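Local coordinates for alpha,alpha-trehalose-phosphate synthase (UDP-forming) (Burkholderia xenovorans, PDB 5HXA), which belongs to glycosyltransferase family 20, has the two-domain GT-B fold and forms an assembly of two chains, at residues 399-411 against 436-448. Sequence-based numbering, arbitrary orientation.
Sequences GAAEQLPGALVVN and RHADMMAPMRENN
Gly406 and Arg436 bring the two backbones closest, their CA atoms 4.4 Å apart, and Leu404 faces Met440 one helical turn further on; by Gln403 and Pro443 the chains have diverged. The 399-411 segment passes the helix as a type II beta turn, Leu404 to Ala407, closed by Ala407 N to Leu404 O. Gly406, at the third position of this turn with a positive phi (116°), lies directly against the helix.

The Arg436 chain runs extended from CG to NE across Gly406 O, which receives NH1 at 2.9 Å with an N-H...O angle of 159°. The oxygen lies near the guanidinium plane, yet NH1 stands above the carbonyl plane of Gly406 and misses its lone pairs. Leu408 CD2 lies over one guanidinium face, 3.6 Å from Arg436 NH1, while a water bridges this same nitrogen to Ala407 O. Two acceptors thus fix the NH1 end, and Glu432 forms a salt bridge with NE.

Met440 lies against the turn. Its CG, anti to the carbonyl carbon, is 3.1 Å from Pro405 O; an extended chi2 (-175°) then carries SD to 3.6 Å from Ala407 N, and the bend at chi3 turns CE to near Gly406 C (4.2 Å). Further along, Leu404 CD2 meets Met444 SD at 3.7 Å, and Pro405 CD packs on Pro443 CG at 3.9 Å, the two rings running in opposite directions. A second water links Gln403 NE2 to Asn447 O; Gln403 OE1 is hydrogen-bonded to Lys378 NZ.

Helix 430-446 thereby packs on the connection between strands 391-395 and 408-410, the latter an outermost strand of the six-stranded parallel sheet, whose 3-2-1-4-5-6 order is that of a Rossmann-like GT-B domain. Leu392 and Leu394 back Leu404 from the sheet, and Val381 of helix 375-382 touches both Met440 and Met444.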
ATOM      1  N   GLY A 399      -6.975   1.985  14.149  1.00 28.22           N
ATOM      2  CA  GLY A 399      -6.092   2.526  15.169  1.00 29.49           C
ATOM      3  C   GLY A 399      -6.637   2.336  16.572  1.00 37.80           C
ATOM      4  O   GLY A 399      -5.869   2.214  17.524  1.00 28.80           O
ATOM      5  N   ALA A 400      -7.963   2.276  16.714  1.00 42.28           N
ATOM      6  CA  ALA A 400      -8.605   2.276  18.022  1.00 36.07           C
ATOM      7  C   ALA A 400      -8.846   0.878  18.604  1.00 44.27           C
ATOM      8  O   ALA A 400      -9.256   0.783  19.764  1.00 37.46           O
ATOM      9  CB  ALA A 400      -9.932   3.050  17.949  1.00 32.41           C
ATOM     10  N   ALA A 401      -8.569  -0.209  17.863  1.00 40.13           N
ATOM     11  CA  ALA A 401      -9.015  -1.541  18.295  1.00 35.51           C
ATOM     12  C   ALA A 401      -8.342  -1.998  19.589  1.00 35.10           C
ATOM     13  O   ALA A 401      -9.010  -2.535  20.485  1.00 32.45           O
ATOM     14  CB  ALA A 401      -8.781  -2.570  17.192  1.00 31.41           C
ATOM     15  N   GLU A 402      -7.029  -1.797  19.713  1.00 35.55           N
ATOM     16  CA  GLU A 402      -6.345  -2.201  20.941  1.00 35.92           C
ATOM     17  C   GLU A 402      -6.901  -1.470  22.163  1.00 38.85           C
ATOM     18  O   GLU A 402      -6.852  -1.991  23.283  1.00 36.12           O
ATOM     19  CB  GLU A 402      -4.840  -1.950  20.809  1.00 43.86           C
ATOM     20  N   GLN A 403      -7.449  -0.280  21.972  1.00 28.26           N
ATOM     21  CA  GLN A 403      -7.953   0.504  23.085  1.00 35.32           C
ATOM     22  C   GLN A 403      -9.414   0.244  23.394  1.00 24.48           C
ATOM     23  O   GLN A 403      -9.965   0.892  24.291  1.00 24.89           O
ATOM     24  CB  GLN A 403      -7.765   1.977  22.793  1.00 39.72           C
ATOM     25  CG  GLN A 403      -6.344   2.416  22.872  1.00 44.89           C
ATOM     26  CD  GLN A 403      -6.276   3.883  22.695  1.00 41.66           C
ATOM     27  OE1 GLN A 403      -6.623   4.393  21.628  1.00 35.52           O
ATOM     28  NE2 GLN A 403      -5.900   4.595  23.756  1.00 48.48           N
ATOM     29  N   LEU A 404     -10.058  -0.665  22.669  1.00 19.61           N
ATOM     30  CA  LEU A 404     -11.484  -0.941  22.842  1.00 18.23           C
ATOM     31  C   LEU A 404     -11.710  -2.444  22.952  1.00 18.99           C
ATOM     32  O   LEU A 404     -12.379  -3.053  22.106  1.00 17.22           O
ATOM     33  CB  LEU A 404     -12.284  -0.342  21.686  1.00 18.24           C
ATOM     34  CG  LEU A 404     -12.285   1.193  21.626  1.00 22.48           C
ATOM     35  CD1 LEU A 404     -12.915   1.681  20.313  1.00 18.18           C
ATOM     36  CD2 LEU A 404     -13.036   1.778  22.823  1.00 23.92           C
ATOM     37  N   PRO A 405     -11.184  -3.075  24.008  1.00 19.38           N
ATOM     38  CA  PRO A 405     -11.433  -4.512  24.220  1.00 24.17           C
ATOM     39  C   PRO A 405     -12.910  -4.727  24.517  1.00 25.38           C
ATOM     40  O   PRO A 405     -13.468  -4.115  25.430  1.00 21.68           O
ATOM     41  CB  PRO A 405     -10.550  -4.852  25.431  1.00 22.27           C
ATOM     42  CG  PRO A 405     -10.495  -3.568  26.201  1.00 30.26           C
ATOM     43  CD  PRO A 405     -10.556  -2.446  25.184  1.00 18.34           C
ATOM     44  N   GLY A 406     -13.543  -5.592  23.738  1.00 20.42           N
ATOM     45  CA  GLY A 406     -14.986  -5.748  23.758  1.00 22.76           C
ATOM     46  C   GLY A 406     -15.653  -5.363  22.457  1.00 21.65           C
ATOM     47  O   GLY A 406     -16.810  -5.754  22.222  1.00 20.72           O
ATOM     48  N   ALA A 407     -14.968  -4.610  21.600  1.00 16.76           N
ATOM     49  CA  ALA A 407     -15.486  -4.377  20.257  1.00 17.50           C
ATOM     50  C   ALA A 407     -15.442  -5.677  19.465  1.00 15.07           C
ATOM     51  O   ALA A 407     -14.552  -6.507  19.658  1.00 17.57           O
ATOM     52  CB  ALA A 407     -14.657  -3.313  19.530  1.00 19.13           C
ATOM     53  N   LEU A 408     -16.398  -5.846  18.543  1.00 16.66           N
ATOM     54  CA  LEU A 408     -16.292  -6.901  17.535  1.00 18.72           C
ATOM     55  C   LEU A 408     -15.352  -6.402  16.439  1.00 19.08           C
ATOM     56  O   LEU A 408     -15.720  -5.544  15.632  1.00 15.85           O
ATOM     57  CB  LEU A 408     -17.663  -7.272  16.969  1.00 14.44           C
ATOM     58  CG  LEU A 408     -18.668  -7.907  17.943  1.00 18.81           C
ATOM     59  CD1 LEU A 408     -19.993  -8.187  17.229  1.00 16.08           C
ATOM     60  CD2 LEU A 408     -18.119  -9.200  18.596  1.00 16.12           C
ATOM     61  N   VAL A 409     -14.140  -6.928  16.414  1.00 18.88           N
ATOM     62  CA  VAL A 409     -13.106  -6.420  15.526  1.00 18.33           C
ATOM     63  C   VAL A 409     -13.117  -7.248  14.251  1.00 20.44           C
ATOM     64  O   VAL A 409     -13.168  -8.482  14.304  1.00 17.22           O
ATOM     65  CB  VAL A 409     -11.730  -6.458  16.214  1.00 18.95           C
ATOM     66  CG1 VAL A 409     -10.627  -6.012  15.259  1.00 19.09           C
ATOM     67  CG2 VAL A 409     -11.750  -5.563  17.453  1.00 20.09           C
ATOM     68  N   VAL A 410     -13.072  -6.568  13.100  1.00 16.23           N
ATOM     69  CA  VAL A 410     -13.188  -7.223  11.803  1.00 15.71           C
ATOM     70  C   VAL A 410     -12.160  -6.669  10.822  1.00 18.59           C
ATOM     71  O   VAL A 410     -11.652  -5.552  10.961  1.00 18.08           O
ATOM     72  CB  VAL A 410     -14.611  -7.081  11.200  1.00 17.48           C
ATOM     73  CG1 VAL A 410     -15.652  -7.774  12.097  1.00 18.47           C
ATOM     74  CG2 VAL A 410     -14.972  -5.599  10.971  1.00 16.69           C
ATOM     75  N   ASN A 411     -11.858  -7.491   9.820  1.00 17.02           N
ATOM     76  CA  ASN A 411     -11.059  -7.075   8.677  1.00 18.23           C
ATOM     77  C   ASN A 411     -12.023  -6.534   7.628  1.00 21.10           C
ATOM     78  O   ASN A 411     -12.825  -7.308   7.085  1.00 21.60           O
ATOM     79  CB  ASN A 411     -10.277  -8.258   8.130  1.00 17.75           C
ATOM     80  CG  ASN A 411      -9.325  -7.870   7.010  1.00 22.34           C
ATOM     81  OD1 ASN A 411      -9.528  -6.865   6.314  1.00 21.28           O
ATOM     82  ND2 ASN A 411      -8.297  -8.671   6.823  1.00 20.21           N
ATOM     83  N   ARG A 436     -19.392  -6.039  27.432  1.00 19.18           N
ATOM     84  CA  ARG A 436     -18.530  -5.443  26.409  1.00 22.06           C
ATOM     85  C   ARG A 436     -18.430  -3.932  26.574  1.00 22.36           C
ATOM     86  O   ARG A 436     -17.342  -3.353  26.449  1.00 18.35           O
ATOM     87  CB  ARG A 436     -19.053  -5.770  25.009  1.00 20.55           C
ATOM     88  CG  ARG A 436     -18.829  -7.221  24.592  1.00 17.60           C
ATOM     89  CD  ARG A 436     -19.479  -7.500  23.225  1.00 15.15           C
ATOM     90  NE  ARG A 436     -19.320  -8.898  22.823  1.00 19.27           N
ATOM     91  CZ  ARG A 436     -18.225  -9.388  22.246  1.00 20.02           C
ATOM     92  NH1 ARG A 436     -17.182  -8.594  22.004  1.00 20.87           N
ATOM     93  NH2 ARG A 436     -18.174 -10.673  21.915  1.00 18.55           N
ATOM     94  N   HIS A 437     -19.564  -3.275  26.818  1.00 17.46           N
ATOM     95  CA  HIS A 437     -19.556  -1.832  27.018  1.00 19.88           C
ATOM     96  C   HIS A 437     -18.697  -1.451  28.225  1.00 20.89           C
ATOM     97  O   HIS A 437     -17.878  -0.529  28.142  1.00 18.82           O
ATOM     98  CB  HIS A 437     -20.998  -1.337  27.177  1.00 18.39           C
ATOM     99  CG  HIS A 437     -21.105   0.123  27.489  1.00 20.66           C
ATOM    100  ND1 HIS A 437     -21.407   0.591  28.745  1.00 19.32           N
ATOM    101  CD2 HIS A 437     -20.971   1.218  26.699  1.00 17.11           C
ATOM    102  CE1 HIS A 437     -21.441   1.912  28.727  1.00 21.65           C
ATOM    103  NE2 HIS A 437     -21.177   2.319  27.498  1.00 19.51           N
ATOM    104  N   ALA A 438     -18.839  -2.182  29.339  1.00 19.04           N
ATOM    105  CA  ALA A 438     -18.012  -1.927  30.515  1.00 22.15           C
ATOM    106  C   ALA A 438     -16.529  -2.115  30.207  1.00 23.41           C
ATOM    107  O   ALA A 438     -15.688  -1.323  30.659  1.00 20.96           O
ATOM    108  CB  ALA A 438     -18.435  -2.844  31.661  1.00 22.31           C
ATOM    109  N   ASP A 439     -16.192  -3.162  29.445  1.00 20.82           N
ATOM    110  CA  ASP A 439     -14.794  -3.463  29.133  1.00 24.60           C
ATOM    111  C   ASP A 439     -14.155  -2.366  28.296  1.00 19.68           C
ATOM    112  O   ASP A 439     -12.939  -2.170  28.367  1.00 21.88           O
ATOM    113  CB  ASP A 439     -14.670  -4.794  28.377  1.00 19.40           C
ATOM    114  CG  ASP A 439     -14.885  -6.014  29.268  1.00 26.55           C
ATOM    115  OD1 ASP A 439     -15.095  -5.848  30.485  1.00 23.40           O
ATOM    116  OD2 ASP A 439     -14.835  -7.147  28.743  1.00 24.21           O
ATOM    117  N   MET A 440     -14.944  -1.673  27.466  1.00 17.99           N
ATOM    118  CA  MET A 440     -14.432  -0.579  26.654  1.00 17.93           C
ATOM    119  C   MET A 440     -14.404   0.747  27.408  1.00 23.42           C
ATOM    120  O   MET A 440     -13.462   1.529  27.238  1.00 24.68           O
ATOM    121  CB  MET A 440     -15.265  -0.450  25.375  1.00 17.77           C
ATOM    122  CG  MET A 440     -15.051  -1.615  24.414  1.00 17.00           C
ATOM    123  SD  MET A 440     -15.926  -1.367  22.859  1.00 21.99           S
ATOM    124  CE  MET A 440     -17.606  -1.773  23.331  1.00 22.09           C
ATOM    125  N   MET A 441     -15.402   0.999  28.267  1.00 21.11           N
ATOM    126  CA  MET A 441     -15.442   2.250  29.026  1.00 21.29           C
ATOM    127  C   MET A 441     -14.259   2.373  29.987  1.00 23.81           C
ATOM    128  O   MET A 441     -13.733   3.473  30.201  1.00 20.56           O
ATOM    129  CB  MET A 441     -16.760   2.357  29.804  1.00 21.30           C
ATOM    130  CG  MET A 441     -17.990   2.594  28.927  1.00 24.42           C
ATOM    131  SD  MET A 441     -17.935   4.204  28.105  1.00 21.51           S
ATOM    132  CE  MET A 441     -18.421   5.305  29.441  1.00 22.82           C
ATOM    133  N   ALA A 442     -13.842   1.270  30.600  1.00 23.39           N
ATOM    134  CA  ALA A 442     -12.790   1.366  31.614  1.00 24.00           C
ATOM    135  C   ALA A 442     -11.473   1.890  31.053  1.00 21.59           C
ATOM    136  O   ALA A 442     -10.917   2.836  31.638  1.00 23.49           O
ATOM    137  CB  ALA A 442     -12.610   0.012  32.311  1.00 28.84           C
ATOM    138  N   PRO A 443     -10.914   1.351  29.960  1.00 21.50           N
ATOM    139  CA  PRO A 443      -9.674   1.942  29.434  1.00 25.24           C
ATOM    140  C   PRO A 443      -9.882   3.316  28.819  1.00 21.65           C
ATOM    141  O   PRO A 443      -8.948   4.128  28.837  1.00 20.51           O
ATOM    142  CB  PRO A 443      -9.204   0.914  28.391  1.00 25.81           C
ATOM    143  CG  PRO A 443     -10.445   0.238  27.966  1.00 24.54           C
ATOM    144  CD  PRO A 443     -11.277   0.135  29.211  1.00 23.35           C
ATOM    145  N   MET A 444     -11.076   3.616  28.294  1.00 19.22           N
ATOM    146  CA  MET A 444     -11.315   4.970  27.794  1.00 19.03           C
ATOM    147  C   MET A 444     -11.302   5.992  28.924  1.00 20.97           C
ATOM    148  O   MET A 444     -10.875   7.136  28.716  1.00 19.81           O
ATOM    149  CB  MET A 444     -12.641   5.049  27.035  1.00 18.30           C
ATOM    150  CG  MET A 444     -12.621   4.348  25.677  1.00 20.58           C
ATOM    151  SD  MET A 444     -13.925   4.949  24.585  1.00 22.35           S
ATOM    152  CE  MET A 444     -15.396   4.279  25.351  1.00 15.99           C
ATOM    153  N   ARG A 445     -11.777   5.608  30.111  1.00 21.56           N
ATOM    154  CA  ARG A 445     -11.679   6.493  31.267  1.00 26.48           C
ATOM    155  C   ARG A 445     -10.236   6.624  31.727  1.00 27.97           C
ATOM    156  O   ARG A 445      -9.797   7.707  32.136  1.00 28.25           O
ATOM    157  CB  ARG A 445     -12.544   5.970  32.417  1.00 25.63           C
ATOM    158  CG  ARG A 445     -14.034   6.080  32.189  1.00 25.09           C
ATOM    159  CD  ARG A 445     -14.809   5.707  33.447  1.00 29.83           C
ATOM    160  NE  ARG A 445     -16.247   5.822  33.230  1.00 31.14           N
ATOM    161  CZ  ARG A 445     -17.071   4.785  33.154  1.00 34.37           C
ATOM    162  NH1 ARG A 445     -16.602   3.550  33.302  1.00 39.93           N
ATOM    163  NH2 ARG A 445     -18.364   4.987  32.945  1.00 34.46           N
ATOM    164  N   GLU A 446      -9.485   5.526  31.676  1.00 29.23           N
ATOM    165  CA  GLU A 446      -8.116   5.548  32.177  1.00 31.24           C
ATOM    166  C   GLU A 446      -7.193   6.284  31.214  1.00 29.58           C
ATOM    167  O   GLU A 446      -6.303   7.029  31.637  1.00 28.01           O
ATOM    168  CB  GLU A 446      -7.647   4.114  32.420  1.00 33.89           C
ATOM    169  CG  GLU A 446      -6.202   3.973  32.829  1.00 59.46           C
ATOM    170  CD  GLU A 446      -5.889   2.570  33.304  1.00 78.40           C
ATOM    171  OE1 GLU A 446      -5.515   2.412  34.484  1.00 86.84           O
ATOM    172  OE2 GLU A 446      -6.044   1.624  32.501  1.00 85.19           O
ATOM    173  N   ASN A 447      -7.406   6.120  29.915  1.00 23.53           N
ATOM    174  CA  ASN A 447      -6.589   6.842  28.948  1.00 24.87           C
ATOM    175  C   ASN A 447      -7.421   7.911  28.254  1.00 23.84           C
ATOM    176  O   ASN A 447      -7.530   7.931  27.027  1.00 28.97           O
ATOM    177  CB  ASN A 447      -5.967   5.856  27.956  1.00 28.30           C
ATOM    178  CG  ASN A 447      -5.194   4.759  28.676  1.00 41.82           C
ATOM    179  OD1 ASN A 447      -5.606   3.595  28.698  1.00 48.65           O
ATOM    180  ND2 ASN A 447      -4.099   5.143  29.324  1.00 42.07           N
ATOM    181  N   ASN A 448      -7.994   8.815  29.043  1.00 25.69           N
ATOM    182  CA  ASN A 448      -8.873   9.839  28.507  1.00 24.59           C
ATOM    183  C   ASN A 448      -8.048  10.963  27.877  1.00 27.72           C
ATOM    184  O   ASN A 448      -6.812  10.977  27.933  1.00 26.65           O
ATOM    185  CB  ASN A 448      -9.807  10.365  29.602  1.00 24.71           C
ATOM    186  CG  ASN A 448      -9.065  11.092  30.722  1.00 30.37           C
ATOM    187  OD1 ASN A 448      -8.442  12.126  30.501  1.00 32.76           O
ATOM    188  ND2 ASN A 448      -9.155  10.561  31.936  1.00 28.97           N
TER
HETATM  189  O   HOH W   1      -6.214   7.091  24.645  1.00 21.30           O
HETATM  190  O   HOH W   2     -14.709  -9.302  20.715  1.00 20.91           O